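Glideosome-associated protein 50 (Plasmodium falciparum 3D7, PDB 3TGH) takes part in the glideosome, a complex of the parasite's inner membrane complex that serves gliding motility and host cell invasion, and may help assemble it and attach it there. Local coordinates at residues A[45-50]-A[81-86]; A[124-129]-A[330-335]. All coordinates share one frame; numbering follows the deposited sequence.

Contact 1: A[45-50]-A[81-86]; sequences FIDGVK and GTRDWT
Arg83 reaches across to the backbone of Ile46 with a folded side chain. Its CG lies anti to the carbonyl carbon. Bends at chi2 and chi3 fold the chain, and NE comes to Ile46 O. The main bond runs from Arg83 NE to Ile46 O at 2.6 Å. That oxygen lies almost exactly in the guanidinium plane, and NE lies in the carbonyl plane. NH2 adds a weak bond to the same oxygen at 3.1 Å. A water takes a further share, donating to both Ile46 O and Arg83 O. The Ile46 CG2 methyl meets the chain at a slant, 3.9 Å from Arg83 NE. Asp47 points the same way as Arg83, and its OD1 forms a long salt bridge of 3.7 Å to Arg83 NH2, with the two planes 54° apart.

Asp84 holds the first residue of the turn. Its OD1 accepts from Phe45 N at 2.9 Å through the syn lone pair, in a nearly straight bond of 170°. OD1 also bonds Gln92. OD2 bonds Asn44 N and accepts from Gly81 N through its anti lone pair. The buried carboxylate is therefore held at both oxygens. Its plane stands 86° from the Phe45 ring, which carries Val49 CG1 over the centre of one face.

The Arg83 side chain is about 6 Å from that of metal-binding His233. Residues Phe45 to Gly48 form a type I beta turn, closed by Gly48 N to Phe45 O. The turn is clasped to the short helix 82-85 beside the metal site of a calcineurin-like metallophosphoesterase fold.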
loop_
_atom_site.group_PDB
_atom_site.type_symbol
_atom_site.label_atom_id
_atom_site.label_comp_id
_atom_site.label_asym_id
_atom_site.label_seq_id
_atom_site.Cartn_x
_atom_site.Cartn_y
_atom_site.Cartn_z
ATOM N N PHE A 45 7.485 -9.519 5.345
ATOM C CA PHE A 45 7.951 -10.506 6.292
ATOM C C PHE A 45 8.710 -9.809 7.406
ATOM O O PHE A 45 9.736 -9.170 7.167
ATOM C CB PHE A 45 8.842 -11.538 5.603
ATOM C CG PHE A 45 8.119 -12.370 4.590
ATOM C CD1 PHE A 45 7.498 -13.558 4.956
ATOM C CD2 PHE A 45 8.048 -11.958 3.270
ATOM C CE1 PHE A 45 6.822 -14.326 4.014
ATOM C CE2 PHE A 45 7.372 -12.721 2.327
ATOM C CZ PHE A 45 6.763 -13.905 2.696
ATOM N N ILE A 46 8.220 -9.965 8.630
ATOM C CA ILE A 46 8.787 -9.261 9.772
ATOM C C ILE A 46 10.240 -9.683 10.031
ATOM O O ILE A 46 11.049 -8.861 10.447
ATOM C CB ILE A 46 7.920 -9.438 11.046
ATOM C CG1 ILE A 46 6.484 -8.944 10.798
ATOM C CG2 ILE A 46 8.553 -8.707 12.246
ATOM C CD1 ILE A 46 6.392 -7.508 10.292
ATOM N N ASP A 47 10.574 -10.944 9.773
ATOM C CA ASP A 47 11.954 -11.412 9.919
ATOM C C ASP A 47 12.669 -11.582 8.575
ATOM O O ASP A 47 13.757 -12.160 8.523
ATOM C CB ASP A 47 11.985 -12.722 10.714
ATOM C CG ASP A 47 11.552 -12.538 12.162
ATOM O OD1 ASP A 47 11.968 -11.544 12.804
ATOM O OD2 ASP A 47 10.800 -13.397 12.664
ATOM N N GLY A 48 12.079 -11.047 7.504
ATOM C CA GLY A 48 12.609 -11.203 6.147
ATOM C C GLY A 48 12.425 -12.612 5.619
ATOM O O GLY A 48 11.965 -13.495 6.343
ATOM N N VAL A 49 12.758 -12.819 4.350
ATOM C CA VAL A 49 12.889 -14.177 3.802
ATOM C C VAL A 49 14.341 -14.396 3.394
ATOM O O VAL A 49 15.064 -13.438 3.094
ATOM C CB VAL A 49 11.973 -14.438 2.575
ATOM C CG1 VAL A 49 10.512 -14.463 2.984
ATOM C CG2 VAL A 49 12.226 -13.412 1.493
ATOM N N LYS A 50 14.749 -15.657 3.375
ATOM C CA LYS A 50 16.134 -16.035 3.102
ATOM C C LYS A 50 16.394 -16.328 1.630
ATOM O O LYS A 50 17.544 -16.382 1.209
ATOM C CB LYS A 50 16.516 -17.260 3.926
ATOM C CG LYS A 50 16.567 -17.002 5.421
ATOM C CD LYS A 50 16.924 -18.271 6.173
ATOM C CE LYS A 50 17.084 -18.008 7.668
ATOM N NZ LYS A 50 17.498 -19.237 8.396
ATOM N N GLY A 81 9.215 -3.207 3.049
ATOM C CA GLY A 81 9.498 -2.322 4.161
ATOM C C GLY A 81 10.864 -2.645 4.729
ATOM O O GLY A 81 11.584 -3.512 4.220
ATOM N N THR A 82 11.241 -1.936 5.787
ATOM C CA THR A 82 12.593 -2.060 6.324
ATOM C C THR A 82 12.920 -3.472 6.785
ATOM O O THR A 82 14.067 -3.895 6.692
ATOM C CB THR A 82 12.837 -1.071 7.476
ATOM O OG1 THR A 82 11.846 -1.266 8.487
ATOM C CG2 THR A 82 12.758 0.356 6.958
ATOM N N ARG A 83 11.917 -4.201 7.272
ATOM C CA ARG A 83 12.120 -5.578 7.717
ATOM C C ARG A 83 12.480 -6.521 6.559
ATOM O O ARG A 83 13.205 -7.495 6.752
ATOM C CB ARG A 83 10.875 -6.116 8.428
ATOM C CG ARG A 83 10.391 -5.292 9.625
ATOM C CD ARG A 83 11.408 -5.182 10.747
ATOM N NE ARG A 83 11.681 -6.476 11.377
ATOM C CZ ARG A 83 12.279 -6.639 12.559
ATOM N NH1 ARG A 83 12.671 -5.593 13.281
ATOM N NH2 ARG A 83 12.480 -7.866 13.026
ATOM N N ASP A 84 11.978 -6.228 5.364
ATOM C CA ASP A 84 12.270 -7.046 4.189
ATOM C C ASP A 84 13.702 -6.822 3.667
ATOM O O ASP A 84 14.360 -7.752 3.162
ATOM C CB ASP A 84 11.262 -6.732 3.091
ATOM C CG ASP A 84 9.822 -7.016 3.517
ATOM O OD1 ASP A 84 9.511 -8.189 3.819
ATOM O OD2 ASP A 84 9.013 -6.063 3.562
ATOM N N TRP A 85 14.163 -5.576 3.763
ATOM C CA TRP A 85 15.490 -5.185 3.285
ATOM C C TRP A 85 16.670 -5.756 4.076
ATOM O O TRP A 85 17.797 -5.757 3.579
ATOM C CB TRP A 85 15.598 -3.662 3.215
ATOM C CG TRP A 85 15.013 -3.078 1.974
ATOM C CD1 TRP A 85 13.819 -2.426 1.853
ATOM C CD2 TRP A 85 15.605 -3.083 0.663
ATOM N NE1 TRP A 85 13.627 -2.032 0.540
ATOM C CE2 TRP A 85 14.712 -2.413 -0.204
ATOM C CE3 TRP A 85 16.808 -3.571 0.146
ATOM C CZ2 TRP A 85 14.979 -2.233 -1.576
ATOM C CZ3 TRP A 85 17.074 -3.391 -1.223
ATOM C CH2 TRP A 85 16.160 -2.733 -2.061
ATOM N N THR A 86 16.422 -6.231 5.295
ATOM C CA THR A 86 17.467 -6.853 6.091
ATOM C C THR A 86 17.633 -8.340 5.751
ATOM O O THR A 86 18.541 -8.985 6.254
ATOM C CB THR A 86 17.223 -6.662 7.611
ATOM O OG1 THR A 86 15.964 -7.236 7.978
ATOM C CG2 THR A 86 17.232 -5.184 7.968
HETATM O O HOH W 1 13.744 -8.640 9.272
HETATM O O HOH W 2 13.524 -10.416 2.655
#

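Contact 2: A[124-129]-A[330-335]; sequences PNYWYH and TDVPSS
Asn125 and Thr330 meet through one amide oxygen. From its CB, Asn125 places CG anti to the backbone N (chi1 -173°), and the amide then extends to Thr330. CG lies 3.5 Å from Thr330 OG1. The branch oxygen OD1 accepts two hydrogen bonds, from Thr330 N at 3.0 Å and from Thr330 OG1 at 2.9 Å. Both donors come from the same face of the amide plane. The backbone N sits well above that plane, 43° out of it, and its N-H bond is bent. The hydroxyl is tilted less, by 25°. The other branch, ND2, turns back to its own segment and bonds Trp127 O at 3.1 Å. It also lies over the centre of one face of the Trp127 ring. The amide is thus held at both ends, and its rotation is fixed.

Two aromatic residues also touch Thr330. Trp127 brings its CH2 to 3.6 Å from Thr330 OG1, while its NE1 bonds Asp178 on helix 169-189. Tyr126 presents its ring edge, with CE2 near Thr330 O. The same CE2 touches Val332 CG2 at 3.7 Å. A water bridges Tyr126 OH, Thr330 O and Val332 N, donating to Thr330 O and accepting from Val332 N. This water lies in the plane of the Tyr126 ring, at its edge.

Helices 89-97 and 169-189 add further walls through Tyr89, Leu93 and Ile171. Here the C-terminal end of the lumenal part is fastened to the loop that leads into the edge strand 128-136 of one of the two mixed sheets of the metallophosphoesterase fold.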
loop_
_atom_site.group_PDB
_atom_site.type_symbol
_atom_site.label_atom_id
_atom_site.label_comp_id
_atom_site.label_asym_id
_atom_site.label_seq_id
_atom_site.Cartn_x
_atom_site.Cartn_y
_atom_site.Cartn_z
ATOM N N PRO A 124 6.648 -5.824 -9.413
ATOM C CA PRO A 124 7.514 -5.838 -10.610
ATOM C C PRO A 124 8.833 -5.067 -10.433
ATOM O O PRO A 124 9.798 -5.300 -11.173
ATOM C CB PRO A 124 6.637 -5.203 -11.689
ATOM C CG PRO A 124 5.664 -4.371 -10.948
ATOM C CD PRO A 124 5.417 -5.047 -9.634
ATOM N N ASN A 125 8.852 -4.170 -9.446
ATOM C CA ASN A 125 10.033 -3.424 -9.047
ATOM C C ASN A 125 9.769 -2.929 -7.624
ATOM O O ASN A 125 8.638 -3.040 -7.129
ATOM C CB ASN A 125 10.293 -2.252 -9.997
ATOM C CG ASN A 125 11.620 -1.544 -9.715
ATOM O OD1 ASN A 125 12.622 -2.184 -9.409
ATOM N ND2 ASN A 125 11.614 -0.216 -9.798
ATOM N N TYR A 126 10.800 -2.401 -6.972
ATOM C CA TYR A 126 10.669 -1.891 -5.605
ATOM C C TYR A 126 9.706 -0.698 -5.539
ATOM O O TYR A 126 9.094 -0.461 -4.498
ATOM C CB TYR A 126 12.047 -1.535 -5.043
ATOM C CG TYR A 126 12.988 -2.723 -5.012
ATOM C CD1 TYR A 126 12.759 -3.789 -4.144
ATOM C CD2 TYR A 126 14.062 -2.816 -5.897
ATOM C CE1 TYR A 126 13.589 -4.902 -4.131
ATOM C CE2 TYR A 126 14.906 -3.937 -5.889
ATOM C CZ TYR A 126 14.662 -4.969 -4.998
ATOM O OH TYR A 126 15.475 -6.083 -4.968
ATOM N N TRP A 127 9.580 0.029 -6.651
ATOM C CA TRP A 127 8.581 1.070 -6.830
ATOM C C TRP A 127 7.945 0.885 -8.210
ATOM O O TRP A 127 8.619 0.471 -9.164
ATOM C CB TRP A 127 9.184 2.476 -6.695
ATOM C CG TRP A 127 10.197 2.820 -7.749
ATOM C CD1 TRP A 127 9.985 3.515 -8.896
ATOM C CD2 TRP A 127 11.580 2.464 -7.738
ATOM N NE1 TRP A 127 11.163 3.620 -9.610
ATOM C CE2 TRP A 127 12.154 2.976 -8.915
ATOM C CE3 TRP A 127 12.395 1.764 -6.835
ATOM C CZ2 TRP A 127 13.504 2.799 -9.226
ATOM C CZ3 TRP A 127 13.732 1.585 -7.142
ATOM C CH2 TRP A 127 14.277 2.103 -8.327
ATOM N N TYR A 128 6.657 1.190 -8.313
ATOM C CA TYR A 128 5.903 0.967 -9.558
ATOM C C TYR A 128 4.522 1.628 -9.472
ATOM O O TYR A 128 4.224 2.362 -8.519
ATOM C CB TYR A 128 5.793 -0.546 -9.871
ATOM C CG TYR A 128 5.031 -1.373 -8.844
ATOM C CD1 TYR A 128 5.653 -1.817 -7.683
ATOM C CD2 TYR A 128 3.693 -1.734 -9.056
ATOM C CE1 TYR A 128 4.972 -2.552 -6.737
ATOM C CE2 TYR A 128 2.997 -2.492 -8.122
ATOM C CZ TYR A 128 3.641 -2.884 -6.950
ATOM O OH TYR A 128 2.968 -3.638 -6.021
ATOM N N HIS A 129 3.687 1.405 -10.481
ATOM C CA HIS A 129 2.340 1.980 -10.503
ATOM C C HIS A 129 1.369 1.015 -11.137
ATOM O O HIS A 129 1.776 0.100 -11.854
ATOM C CB HIS A 129 2.330 3.294 -11.282
ATOM C CG HIS A 129 2.982 3.186 -12.621
ATOM N ND1 HIS A 129 4.292 3.550 -12.838
ATOM C CD2 HIS A 129 2.530 2.687 -13.798
ATOM C CE1 HIS A 129 4.606 3.324 -14.101
ATOM N NE2 HIS A 129 3.552 2.805 -14.707
ATOM N N THR A 330 14.830 -3.554 -10.834
ATOM C CA THR A 330 16.139 -2.969 -10.568
ATOM C C THR A 330 17.033 -3.982 -9.889
ATOM O O THR A 330 16.644 -4.567 -8.887
ATOM C CB THR A 330 16.005 -1.770 -9.622
ATOM O OG1 THR A 330 15.050 -0.849 -10.158
ATOM C CG2 THR A 330 17.355 -1.077 -9.445
ATOM N N ASP A 331 18.239 -4.178 -10.418
ATOM C CA ASP A 331 19.238 -4.987 -9.732
ATOM C C ASP A 331 19.903 -4.128 -8.657
ATOM O O ASP A 331 20.488 -3.086 -8.954
ATOM C CB ASP A 331 20.292 -5.524 -10.706
ATOM C CG ASP A 331 21.267 -6.496 -10.043
ATOM O OD1 ASP A 331 20.858 -7.232 -9.120
ATOM O OD2 ASP A 331 22.444 -6.535 -10.456
ATOM N N VAL A 332 19.785 -4.569 -7.411
ATOM C CA VAL A 332 20.430 -3.922 -6.273
ATOM C C VAL A 332 21.390 -4.947 -5.655
ATOM O O VAL A 332 20.991 -5.744 -4.807
ATOM C CB VAL A 332 19.375 -3.441 -5.260
ATOM C CG1 VAL A 332 20.016 -2.702 -4.081
ATOM C CG2 VAL A 332 18.366 -2.543 -5.959
ATOM N N PRO A 333 22.654 -4.960 -6.116
ATOM C CA PRO A 333 23.630 -5.930 -5.611
ATOM C C PRO A 333 23.850 -5.776 -4.111
ATOM O O PRO A 333 24.013 -4.654 -3.632
ATOM C CB PRO A 333 24.909 -5.576 -6.385
ATOM C CG PRO A 333 24.431 -4.884 -7.611
ATOM C CD PRO A 333 23.222 -4.123 -7.191
ATOM N N SER A 334 23.850 -6.883 -3.372
ATOM C CA SER A 334 23.957 -6.809 -1.908
ATOM C C SER A 334 25.319 -6.302 -1.425
ATOM O O SER A 334 25.423 -5.821 -0.300
ATOM C CB SER A 334 23.621 -8.156 -1.255
ATOM O OG SER A 334 24.503 -9.180 -1.688
ATOM N N SER A 335 26.347 -6.402 -2.272
ATOM C CA SER A 335 27.700 -5.927 -1.945
ATOM C C SER A 335 27.821 -4.408 -1.759
ATOM O O SER A 335 28.776 -3.933 -1.132
ATOM C CB SER A 335 28.693 -6.375 -3.024
ATOM O OG SER A 335 28.332 -5.854 -4.297
HETATM O O HOH W 3 17.438 -6.366 -6.832
#

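How the contacts relate
From the N terminus, the chain runs through strands 4-8 and 37-40 before reaching contact 1. That contact closes the excursion through helix 56-62 and strand 75-78, joining the loop after strand 37-40 to the short helix 82-85 after strand 75-78. The chain then passes helix 89-97 and strand 120-122, and contact 2 opens at 124-129. It closes about 200 residues later, when the segment 330-335 returns after the whole second sheet and the end of the first. The contacts follow in series, neither nested nor crossed. Their centres are 14 Å apart. Trp85 joins them, since its CZ2 packs 3.7 Å from Tyr126 CD1.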